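Local coordinates for protein UDP-N-acetylglucosamine 4-epimerase (Bacillus cereus, PDB 3M2P) that probably interconverts UDP-N-acetylglucosamine and UDP-N-acetylgalactosamine by inverting C4 of the sugar, and binds UDP, at residues Lys156-Ala161 with Gly220-Gly225; Asn103-Ser108 with Ile210-Gln215. One frame throughout, in Å; residues are numbered along the deposited sequence.

Contact 1: Lys156-Ala161 with Gly220-Gly225; sequences KNLRFA and GTFNIG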
# COMPACT_ATOMS: atom_id res chain seq x y z
N LYS A 156 8.47 -11.46 -8.72
CA LYS A 156 9.54 -10.61 -8.24
C LYS A 156 9.17 -9.13 -8.40
O LYS A 156 9.18 -8.60 -9.51
CB LYS A 156 10.82 -10.91 -9.00
CG LYS A 156 11.54 -12.17 -8.53
CD LYS A 156 12.29 -12.84 -9.67
CE LYS A 156 11.44 -12.85 -10.91
NZ LYS A 156 11.34 -14.23 -11.46
N ASN A 157 8.85 -8.48 -7.28
CA ASN A 157 8.56 -7.05 -7.25
C ASN A 157 9.83 -6.20 -7.28
O ASN A 157 10.70 -6.34 -6.41
CB ASN A 157 7.78 -6.71 -5.99
CG ASN A 157 6.43 -7.39 -5.95
OD1 ASN A 157 6.00 -7.87 -4.90
ND2 ASN A 157 5.76 -7.41 -7.08
N LEU A 158 9.93 -5.31 -8.26
CA LEU A 158 11.10 -4.46 -8.42
C LEU A 158 10.78 -3.01 -8.06
O LEU A 158 10.15 -2.31 -8.84
CB LEU A 158 11.58 -4.51 -9.87
CG LEU A 158 11.96 -5.87 -10.45
CD1 LEU A 158 12.47 -5.71 -11.87
CD2 LEU A 158 13.00 -6.51 -9.57
N ARG A 159 11.23 -2.56 -6.90
CA ARG A 159 11.06 -1.15 -6.55
C ARG A 159 12.08 -0.23 -7.26
O ARG A 159 13.12 0.09 -6.70
CB ARG A 159 11.11 -0.96 -5.04
CG ARG A 159 9.97 -1.64 -4.34
CD ARG A 159 10.09 -1.57 -2.84
NE ARG A 159 8.88 -2.06 -2.19
CZ ARG A 159 8.82 -2.49 -0.93
NH1 ARG A 159 9.92 -2.49 -0.18
NH2 ARG A 159 7.67 -2.91 -0.42
N PHE A 160 11.76 0.18 -8.49
CA PHE A 160 12.60 1.07 -9.28
C PHE A 160 12.82 2.43 -8.63
O PHE A 160 11.91 3.01 -8.05
CB PHE A 160 12.01 1.30 -10.67
CG PHE A 160 11.98 0.07 -11.52
CD1 PHE A 160 13.15 -0.58 -11.87
CD2 PHE A 160 10.78 -0.44 -11.97
CE1 PHE A 160 13.13 -1.70 -12.63
CE2 PHE A 160 10.75 -1.57 -12.73
CZ PHE A 160 11.92 -2.21 -13.06
N ALA A 161 14.04 2.94 -8.75
CA ALA A 161 14.34 4.32 -8.38
C ALA A 161 13.76 5.21 -9.47
O ALA A 161 13.09 4.72 -10.37
CB ALA A 161 15.84 4.55 -8.23
N GLY A 220 10.09 -12.49 -4.49
CA GLY A 220 10.35 -11.53 -3.43
C GLY A 220 10.29 -10.06 -3.85
O GLY A 220 9.68 -9.69 -4.85
N THR A 221 10.94 -9.21 -3.06
CA THR A 221 10.95 -7.78 -3.36
C THR A 221 12.35 -7.13 -3.32
O THR A 221 13.08 -7.24 -2.33
CB THR A 221 9.94 -7.07 -2.48
OG1 THR A 221 8.66 -7.62 -2.77
CG2 THR A 221 9.92 -5.58 -2.77
N PHE A 222 12.71 -6.46 -4.41
CA PHE A 222 14.04 -5.90 -4.55
C PHE A 222 14.06 -4.40 -4.91
O PHE A 222 13.29 -3.97 -5.77
CB PHE A 222 14.81 -6.69 -5.60
CG PHE A 222 14.68 -8.18 -5.47
CD1 PHE A 222 13.65 -8.85 -6.11
CD2 PHE A 222 15.59 -8.91 -4.74
CE1 PHE A 222 13.54 -10.21 -6.00
CE2 PHE A 222 15.48 -10.27 -4.63
CZ PHE A 222 14.46 -10.92 -5.26
N ASN A 223 14.94 -3.63 -4.26
CA ASN A 223 15.19 -2.26 -4.68
C ASN A 223 16.06 -2.31 -5.92
O ASN A 223 17.10 -2.97 -5.91
CB ASN A 223 15.95 -1.47 -3.61
CG ASN A 223 15.15 -1.27 -2.35
OD1 ASN A 223 15.71 -0.95 -1.29
ND2 ASN A 223 13.85 -1.45 -2.43
N ILE A 224 15.66 -1.64 -6.99
CA ILE A 224 16.54 -1.49 -8.13
C ILE A 224 16.98 -0.03 -8.28
O ILE A 224 16.40 0.73 -9.06
CB ILE A 224 15.92 -1.99 -9.46
CG1 ILE A 224 15.34 -3.40 -9.31
CG2 ILE A 224 16.97 -1.96 -10.56
CD1 ILE A 224 16.36 -4.50 -9.12
N GLY A 225 18.00 0.35 -7.52
CA GLY A 225 18.59 1.67 -7.61
C GLY A 225 19.86 1.69 -8.45
O GLY A 225 20.35 0.64 -8.87
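Strands 156-160 and 220-224 run parallel in one sheet. On the face carrying Asn157, Arg159, Thr221 and Asn223, the Arg159 chain runs extended from CG to NE (chi2 174°) and crosses Thr221 obliquely. This sets Thr221 CG2 over the centre of one guanidinium face, 3.7 Å from Arg159 NE, while NE forms a salt bridge with Glu141 and NH1 a hydrogen bond with Tyr113. The opposite face is mainly apolar, with Lys156 at one end. Leu158 CD2 crosses to Ile224 CG1 at 3.9 Å, and Phe160 lies alongside Ile224, both pointing the same way, with Phe160 CD1 3.9 Å from Ile224 CB. Lys156 CG reaches the edge of the Phe222 ring, 3.8 Å from CE1; the chain then bends away, and NZ makes a hydrogen bond to Gln215 O. Five backbone hydrogen bonds join the strands, the donor alternating between them: Phe222 N to Asn157 O is the straightest, 2.8 Å with 172° at the hydrogen, whereas Ile224 N stands above the Arg159 carbonyl plane. This pattern of parallel strands sits in a Rossmann-type sheet whose apolar face packs against helix 202-212, while the other holds a buried arginine whose charge Glu141 probably balances.

Contact 2: Asn103-Ser108 with Ile210-Gln215; sequences NIVYAS and IYALKQ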
# COMPACT_ATOMS: atom_id res chain seq x y z
N ASN A 103 7.04 -17.32 -13.65
CA ASN A 103 8.14 -16.36 -13.78
C ASN A 103 7.65 -14.97 -14.20
O ASN A 103 7.60 -14.65 -15.40
CB ASN A 103 9.20 -16.85 -14.77
CG ASN A 103 10.51 -16.12 -14.61
OD1 ASN A 103 11.42 -16.22 -15.44
ND2 ASN A 103 10.62 -15.37 -13.52
N ILE A 104 7.32 -14.15 -13.21
CA ILE A 104 6.71 -12.85 -13.44
C ILE A 104 7.53 -11.74 -12.80
O ILE A 104 8.05 -11.91 -11.71
CB ILE A 104 5.30 -12.82 -12.83
CG1 ILE A 104 4.42 -13.88 -13.48
CG2 ILE A 104 4.67 -11.46 -12.96
CD1 ILE A 104 3.32 -14.34 -12.58
N VAL A 105 7.63 -10.60 -13.47
CA VAL A 105 8.26 -9.41 -12.90
C VAL A 105 7.26 -8.27 -12.76
O VAL A 105 6.58 -7.93 -13.72
CB VAL A 105 9.38 -8.90 -13.80
CG1 VAL A 105 9.78 -7.49 -13.37
CG2 VAL A 105 10.56 -9.86 -13.78
N TYR A 106 7.16 -7.67 -11.59
CA TYR A 106 6.27 -6.52 -11.40
C TYR A 106 7.06 -5.25 -11.23
O TYR A 106 8.07 -5.25 -10.53
CB TYR A 106 5.37 -6.70 -10.17
CG TYR A 106 4.49 -5.50 -9.91
CD1 TYR A 106 3.48 -5.16 -10.81
CD2 TYR A 106 4.68 -4.70 -8.80
CE1 TYR A 106 2.67 -4.08 -10.60
CE2 TYR A 106 3.87 -3.60 -8.58
CZ TYR A 106 2.86 -3.30 -9.49
OH TYR A 106 2.05 -2.21 -9.29
N ALA A 107 6.61 -4.16 -11.82
CA ALA A 107 7.30 -2.89 -11.62
C ALA A 107 6.70 -2.12 -10.46
O ALA A 107 5.61 -1.56 -10.58
CB ALA A 107 7.28 -2.05 -12.88
N SER A 108 7.42 -2.11 -9.34
CA SER A 108 7.05 -1.28 -8.20
C SER A 108 7.90 -0.00 -8.17
O SER A 108 8.52 0.36 -9.18
CB SER A 108 7.17 -2.06 -6.90
OG SER A 108 6.44 -1.42 -5.86
N ILE A 210 15.66 -8.17 -17.05
CA ILE A 210 16.29 -9.33 -17.64
C ILE A 210 16.90 -10.26 -16.58
O ILE A 210 16.68 -11.47 -16.61
CB ILE A 210 17.35 -8.89 -18.70
CG1 ILE A 210 16.69 -8.10 -19.83
CG2 ILE A 210 18.12 -10.09 -19.26
CD1 ILE A 210 15.63 -8.88 -20.58
N TYR A 211 17.66 -9.69 -15.63
CA TYR A 211 18.36 -10.50 -14.63
C TYR A 211 17.44 -11.13 -13.61
O TYR A 211 17.76 -12.18 -13.05
CB TYR A 211 19.41 -9.66 -13.90
CG TYR A 211 20.68 -9.52 -14.68
CD1 TYR A 211 20.65 -9.05 -15.99
CD2 TYR A 211 21.90 -9.86 -14.13
CE1 TYR A 211 21.81 -8.91 -16.73
CE2 TYR A 211 23.08 -9.73 -14.87
CZ TYR A 211 23.02 -9.25 -16.17
OH TYR A 211 24.16 -9.11 -16.93
N ALA A 212 16.31 -10.48 -13.35
CA ALA A 212 15.32 -10.99 -12.42
C ALA A 212 14.54 -12.10 -13.12
O ALA A 212 14.07 -13.04 -12.49
CB ALA A 212 14.38 -9.88 -11.96
N LEU A 213 14.41 -11.97 -14.44
CA LEU A 213 13.74 -12.99 -15.22
C LEU A 213 14.60 -14.25 -15.30
O LEU A 213 14.14 -15.30 -15.75
CB LEU A 213 13.42 -12.45 -16.62
CG LEU A 213 12.12 -11.67 -16.77
CD1 LEU A 213 12.06 -10.98 -18.12
CD2 LEU A 213 10.92 -12.58 -16.58
N LYS A 214 15.85 -14.13 -14.85
CA LYS A 214 16.78 -15.25 -14.83
C LYS A 214 16.52 -16.14 -13.63
O LYS A 214 16.74 -17.35 -13.71
CB LYS A 214 18.23 -14.74 -14.80
CG LYS A 214 18.72 -14.25 -16.14
CD LYS A 214 20.09 -13.59 -16.08
CE LYS A 214 20.57 -13.32 -17.51
NZ LYS A 214 21.57 -12.22 -17.66
N GLN A 215 16.07 -15.54 -12.53
CA GLN A 215 15.74 -16.31 -11.34
C GLN A 215 14.27 -16.73 -11.38
O GLN A 215 13.46 -16.28 -10.58
CB GLN A 215 16.02 -15.51 -10.06
CG GLN A 215 17.38 -14.84 -10.04
CD GLN A 215 18.53 -15.81 -10.18
OE1 GLN A 215 18.47 -16.94 -9.69
NE2 GLN A 215 19.59 -15.38 -10.84
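Asn103 and Leu213 give up the most surface here, followed by Val105. Asn103 stands at the start of strand 103-109; with CG anti to its backbone N (chi1 -162°), its side chain is carried out toward the backbone of Leu213, and CG ends 3.9 Å from Leu213 O. The amide therefore lies beside a peptide carbonyl and also borders the leucine, CG being 4.1 Å from Leu213 CD2, the two side chains crossing obliquely. Leu213 supplies the apolar half. Its CG is anti to its own carbonyl carbon, and chi2 of 169° sends CD1 on along the chain and leaves CD2 as the branch that, with CG, meets the strand. There CG2 of Val105 meets them, 3.8 Å from Leu213 CG and 3.9 Å from Leu213 CD2, the two side chains crossing at about a right angle. The same methyl reaches Ala212 CB at 4.2 Å, so a single valine branch touches two consecutive residues. The setting is the alpha/beta/alpha sandwich of the Rossmann fold. Strand 103-109 runs parallel between strands 65-68 and 154-164, and residues 210-215, which include the C-terminal part of helix 202-212, lie against one face of that sheet. Side chains alternate along the strand accordingly: Asn103 and Val105 turn toward this partner, whereas Ile104 points away and packs against Tyr93 and Cys96 of helix 83-98 on the other side. Leu213 extends its contact to the adjoining strand by touching Ala65 and Val67, and Val105 does so in the other direction by touching Leu158.

In the fold
Contacts 1 and 2 share a sheet, their centres about 9 Å apart. Strands 103-109 and 154-164 are neighbours in it: Leu158 N lies 2.9 Å from Tyr106 O and Leu158 O 2.8 Å from Ser108 N, both probable hydrogen bonds. In chain order the segments run 103-108, 156-161, 210-215, 220-225, so the contacts alternate, with helix 202-212 leading to strand 220-224. The Lys156 chain also packs beside Ala212. Toward the nucleotide site, the Phe160 side chain of contact 1 is about 4 Å from that of Leu14, a residue seen to bind UDP in this protein, although no UDP is bound to this chain in the model; the Val105 side chain of contact 2 is about 8 Å from it.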